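Local coordinates for Atu0111 protein (Agrobacterium tumefaciens, PDB 2FSQ) that is of unknown function but has an alpha-beta barrel fold and probably belongs to the 2H phosphoesterase superfamily, at residues H26-S32 / S184-S188; I59-R63 / F77-S81. All coordinates share one frame. Numbering follows the deposited sequence.

Contact 1: residues H26-S32 / S184-S188; sequences HLGSRFS and SYIVS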
# COMPACT_ATOMS: atom_id res chain seq x y z
N HIS A 26 -13.36 -1.08 5.77
CA HIS A 26 -13.34 -0.33 4.53
C HIS A 26 -14.61 -0.60 3.70
O HIS A 26 -14.88 0.14 2.74
CB HIS A 26 -12.14 -0.72 3.68
CG HIS A 26 -10.84 -0.08 4.07
ND1 HIS A 26 -10.67 1.29 4.22
CD2 HIS A 26 -9.61 -0.63 4.22
CE1 HIS A 26 -9.41 1.54 4.52
NE2 HIS A 26 -8.74 0.40 4.51
N LEU A 27 -15.38 -1.64 4.03
CA LEU A 27 -16.56 -1.97 3.21
C LEU A 27 -17.61 -0.85 3.26
O LEU A 27 -18.02 -0.43 4.34
CB LEU A 27 -17.17 -3.28 3.69
CG LEU A 27 -18.49 -3.70 3.01
CD1 LEU A 27 -18.33 -4.00 1.51
CD2 LEU A 27 -19.15 -4.86 3.74
N GLY A 28 -18.02 -0.38 2.09
CA GLY A 28 -18.96 0.72 2.00
C GLY A 28 -18.31 2.10 1.84
O GLY A 28 -18.99 3.06 1.45
N SER A 29 -17.02 2.18 2.16
CA SER A 29 -16.25 3.41 2.01
C SER A 29 -15.27 3.28 0.84
O SER A 29 -15.37 3.97 -0.17
CB SER A 29 -15.52 3.75 3.31
OG SER A 29 -16.45 3.91 4.38
N ARG A 30 -14.33 2.35 0.97
CA ARG A 30 -13.29 2.18 -0.03
C ARG A 30 -13.79 1.37 -1.23
O ARG A 30 -13.36 1.58 -2.37
CB ARG A 30 -12.06 1.50 0.56
CG ARG A 30 -10.86 1.44 -0.40
CD ARG A 30 -9.52 1.47 0.37
NE ARG A 30 -9.37 2.75 1.08
CZ ARG A 30 -8.29 3.12 1.76
NH1 ARG A 30 -7.20 2.36 1.79
NH2 ARG A 30 -8.29 4.29 2.42
N PHE A 31 -14.68 0.41 -0.96
CA PHE A 31 -15.19 -0.47 -2.02
C PHE A 31 -16.59 -0.94 -1.64
O PHE A 31 -16.96 -0.96 -0.46
CB PHE A 31 -14.28 -1.70 -2.24
CG PHE A 31 -13.90 -2.38 -0.95
CD1 PHE A 31 -14.77 -3.27 -0.31
CD2 PHE A 31 -12.67 -2.10 -0.36
CE1 PHE A 31 -14.44 -3.84 0.92
CE2 PHE A 31 -12.31 -2.68 0.87
CZ PHE A 31 -13.20 -3.55 1.51
N SER A 32 -17.35 -1.32 -2.66
CA SER A 32 -18.66 -1.95 -2.48
C SER A 32 -18.57 -3.45 -2.15
O SER A 32 -17.48 -4.07 -2.21
CB SER A 32 -19.45 -1.78 -3.77
OG SER A 32 -18.94 -2.70 -4.73
N SER A 184 -4.82 -6.54 -3.11
CA SER A 184 -6.28 -6.60 -2.98
C SER A 184 -6.71 -6.08 -1.62
O SER A 184 -5.88 -5.92 -0.71
CB SER A 184 -6.80 -8.03 -3.14
OG SER A 184 -6.57 -8.80 -1.98
N TYR A 185 -8.02 -5.87 -1.49
CA TYR A 185 -8.64 -5.62 -0.20
C TYR A 185 -9.57 -6.77 0.14
O TYR A 185 -10.26 -7.29 -0.74
CB TYR A 185 -9.45 -4.32 -0.25
CG TYR A 185 -8.58 -3.10 -0.23
CD1 TYR A 185 -8.32 -2.44 0.98
CD2 TYR A 185 -7.97 -2.62 -1.38
CE1 TYR A 185 -7.50 -1.33 1.02
CE2 TYR A 185 -7.13 -1.50 -1.35
CZ TYR A 185 -6.90 -0.87 -0.13
OH TYR A 185 -6.10 0.23 -0.08
N ILE A 186 -9.64 -7.12 1.41
CA ILE A 186 -10.60 -8.13 1.86
C ILE A 186 -12.00 -7.51 1.86
O ILE A 186 -12.24 -6.51 2.54
CB ILE A 186 -10.28 -8.62 3.28
CG1 ILE A 186 -8.81 -9.03 3.41
CG2 ILE A 186 -11.26 -9.73 3.70
CD1 ILE A 186 -8.45 -10.25 2.65
N VAL A 187 -12.92 -8.10 1.09
CA VAL A 187 -14.31 -7.66 1.07
C VAL A 187 -15.17 -8.40 2.09
O VAL A 187 -16.03 -7.78 2.75
CB VAL A 187 -14.91 -7.82 -0.34
CG1 VAL A 187 -16.34 -7.27 -0.39
CG2 VAL A 187 -14.03 -7.13 -1.36
N SER A 188 -14.94 -9.71 2.23
CA SER A 188 -15.59 -10.52 3.26
C SER A 188 -14.60 -11.51 3.82
O SER A 188 -13.72 -11.98 3.10
CB SER A 188 -16.83 -11.26 2.72
OG SER A 188 -16.52 -12.11 1.63
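An aromatic cluster of His26, Phe31 and Tyr185 joins the coiled loop before strand 42-48 to the short strand 184-186, which pairs antiparallel with strand 75-77. The loop curls on itself through Arg30 N to His26 O (2.9 Å) and Gly28 N to Phe31 O (2.8 Å), and His26, Leu27, Arg30 and Phe31 point their CA-to-CB bonds toward the strand segment. Tyr185 presents its ring edge to the face of His26 in an offset edge-to-face pair, centroids 5.5 Å apart and planes at 86°. Phe31 packs obliquely beside it: Phe31 CE2 lies 3.5 Å from Tyr185 CB and Phe31 CZ 3.3 Å from Ile186 O, while Phe31 CE1 meets Val187 CG2 at 4.0 Å. Leu27 CD1 extends the apolar patch to Val187 CG1 at 4.3 Å. At the other end, Arg30 NH1 donates a hydrogen bond to Tyr185 OH (3.0 Å), and Arg30 NE makes a salt bridge with Glu40. A bound acetic acid molecule, probably from the crystallisation liquor, lies about 4 Å from the Tyr185 side chain. The tyrosine is thus held by aromatic packing on its ring and by an already paired arginine at its hydroxyl.

Contact 2: residues I59-R63 / F77-S81; sequences IVSTR and FTPVS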
# COMPACT_ATOMS: atom_id res chain seq x y z
N ILE A 59 5.27 -9.97 -10.16
CA ILE A 59 4.20 -9.63 -9.22
C ILE A 59 2.84 -9.95 -9.84
O ILE A 59 1.94 -10.46 -9.16
CB ILE A 59 4.29 -8.15 -8.79
CG1 ILE A 59 5.53 -7.98 -7.89
CG2 ILE A 59 3.01 -7.73 -8.06
CD1 ILE A 59 5.90 -6.53 -7.59
N VAL A 60 2.73 -9.71 -11.14
CA VAL A 60 1.49 -10.00 -11.87
C VAL A 60 1.22 -11.51 -11.87
O VAL A 60 0.07 -11.93 -11.74
CB VAL A 60 1.50 -9.37 -13.26
CG1 VAL A 60 0.31 -9.88 -14.10
CG2 VAL A 60 1.43 -7.85 -13.16
N SER A 61 2.27 -12.33 -11.97
CA SER A 61 2.10 -13.78 -11.85
C SER A 61 1.59 -14.22 -10.48
O SER A 61 0.73 -15.09 -10.38
CB SER A 61 3.40 -14.51 -12.18
OG SER A 61 3.69 -14.42 -13.56
N THR A 62 2.13 -13.61 -9.43
CA THR A 62 1.68 -13.88 -8.06
C THR A 62 0.20 -13.51 -7.94
O THR A 62 -0.62 -14.29 -7.45
CB THR A 62 2.51 -13.07 -7.04
OG1 THR A 62 3.91 -13.35 -7.23
CG2 THR A 62 2.09 -13.37 -5.60
N ARG A 63 -0.13 -12.32 -8.41
CA ARG A 63 -1.49 -11.80 -8.43
C ARG A 63 -2.47 -12.74 -9.17
O ARG A 63 -3.58 -12.99 -8.68
CB ARG A 63 -1.48 -10.41 -9.06
CG ARG A 63 -2.82 -9.69 -9.11
CD ARG A 63 -2.59 -8.37 -9.80
NE ARG A 63 -3.80 -7.56 -9.95
CZ ARG A 63 -4.72 -7.71 -10.90
NH1 ARG A 63 -4.57 -8.66 -11.83
NH2 ARG A 63 -5.79 -6.91 -10.92
N PHE A 77 -9.50 -6.66 -6.12
CA PHE A 77 -8.17 -6.46 -6.70
C PHE A 77 -8.08 -5.10 -7.35
O PHE A 77 -9.01 -4.67 -8.04
CB PHE A 77 -7.86 -7.55 -7.75
CG PHE A 77 -7.54 -8.90 -7.15
CD1 PHE A 77 -6.21 -9.31 -6.98
CD2 PHE A 77 -8.56 -9.74 -6.74
CE1 PHE A 77 -5.93 -10.55 -6.43
CE2 PHE A 77 -8.29 -10.98 -6.20
CZ PHE A 77 -6.97 -11.39 -6.03
N THR A 78 -6.96 -4.43 -7.13
CA THR A 78 -6.68 -3.14 -7.73
C THR A 78 -6.07 -3.36 -9.13
O THR A 78 -5.54 -4.43 -9.42
CB THR A 78 -5.71 -2.37 -6.84
OG1 THR A 78 -4.54 -3.18 -6.64
CG2 THR A 78 -6.34 -2.11 -5.47
N PRO A 79 -6.12 -2.34 -10.00
CA PRO A 79 -5.56 -2.51 -11.35
C PRO A 79 -4.05 -2.74 -11.32
O PRO A 79 -3.35 -2.20 -10.48
CB PRO A 79 -5.87 -1.18 -12.05
CG PRO A 79 -7.06 -0.65 -11.28
CD PRO A 79 -6.79 -1.03 -9.85
N VAL A 80 -3.54 -3.52 -12.27
CA VAL A 80 -2.10 -3.71 -12.36
C VAL A 80 -1.37 -2.37 -12.45
O VAL A 80 -0.32 -2.17 -11.80
CB VAL A 80 -1.74 -4.64 -13.53
CG1 VAL A 80 -0.23 -4.63 -13.78
CG2 VAL A 80 -2.26 -6.05 -13.26
N SER A 81 -1.91 -1.42 -13.21
CA SER A 81 -1.21 -0.15 -13.39
C SER A 81 -1.18 0.73 -12.12
O SER A 81 -0.49 1.74 -12.11
CB SER A 81 -1.79 0.67 -14.54
OG SER A 81 -3.14 1.01 -14.26
O HOH W 1 -3.74 -5.94 -7.75
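This is a surface contact between a helix and a loop, made mainly by one arginine, within the alpha-beta barrel. Helix 54-67, which follows strand 42-48, meets the link from strand 75-77 to strand 84-92; strands 42-48 and 84-92 are antiparallel neighbours in the four-stranded sheet. The contact lies in the part of the chain assigned to DUF1868, a family of the 2H clan. Arg63 carries most of the helix side. With chi1, chi2 and chi3 all t, its side chain reaches straight out from the helix and slots its guanidinium between two residues of the loop segment: Phe77 CD1 lies over one face and Val80 CG2 over the opposite one, the latter 3.8 Å from Arg63 NH1. In the guanidinium plane, Arg63 NH2 donates to the backbone Thr78 O at 2.9 Å, so the charged end is met by a carbonyl at its edge and by apolar groups above and below. One helical turn earlier, Val60 CG2 packs on Val80 CG1 at 3.7 Å, so Val80, at the start of a 3-10 segment, meets Arg63 and Val60, and Glu56 of the same helix as well. Phe77 also rests on Phe66 and Leu67 of that helix. A water completes the polar side, accepting from Arg63 NE at 2.7 Å and donating to Thr78 O at 2.9 Å.

How the contacts relate
Contact 2 is nested within the long chain loop that contact 1 closes, and the two share strand 75-77: residues 184-186 pair with it, while 77-81 starts at its end. Their centres lie about 17 Å apart, yet they touch through packing of Ser184 CB on Phe77 CD1 (4.1 Å) and Tyr185 CE2 on Thr78 CG2 (4.2 Å). Contact 1 is partly buried, with three buried residues among those touching, and relies on aromatic and apolar packing, with its arginine reaching a side-chain hydroxyl. Contact 2 lies at the surface and combines an arginine-to-backbone polar link with apolar packing around that arginine.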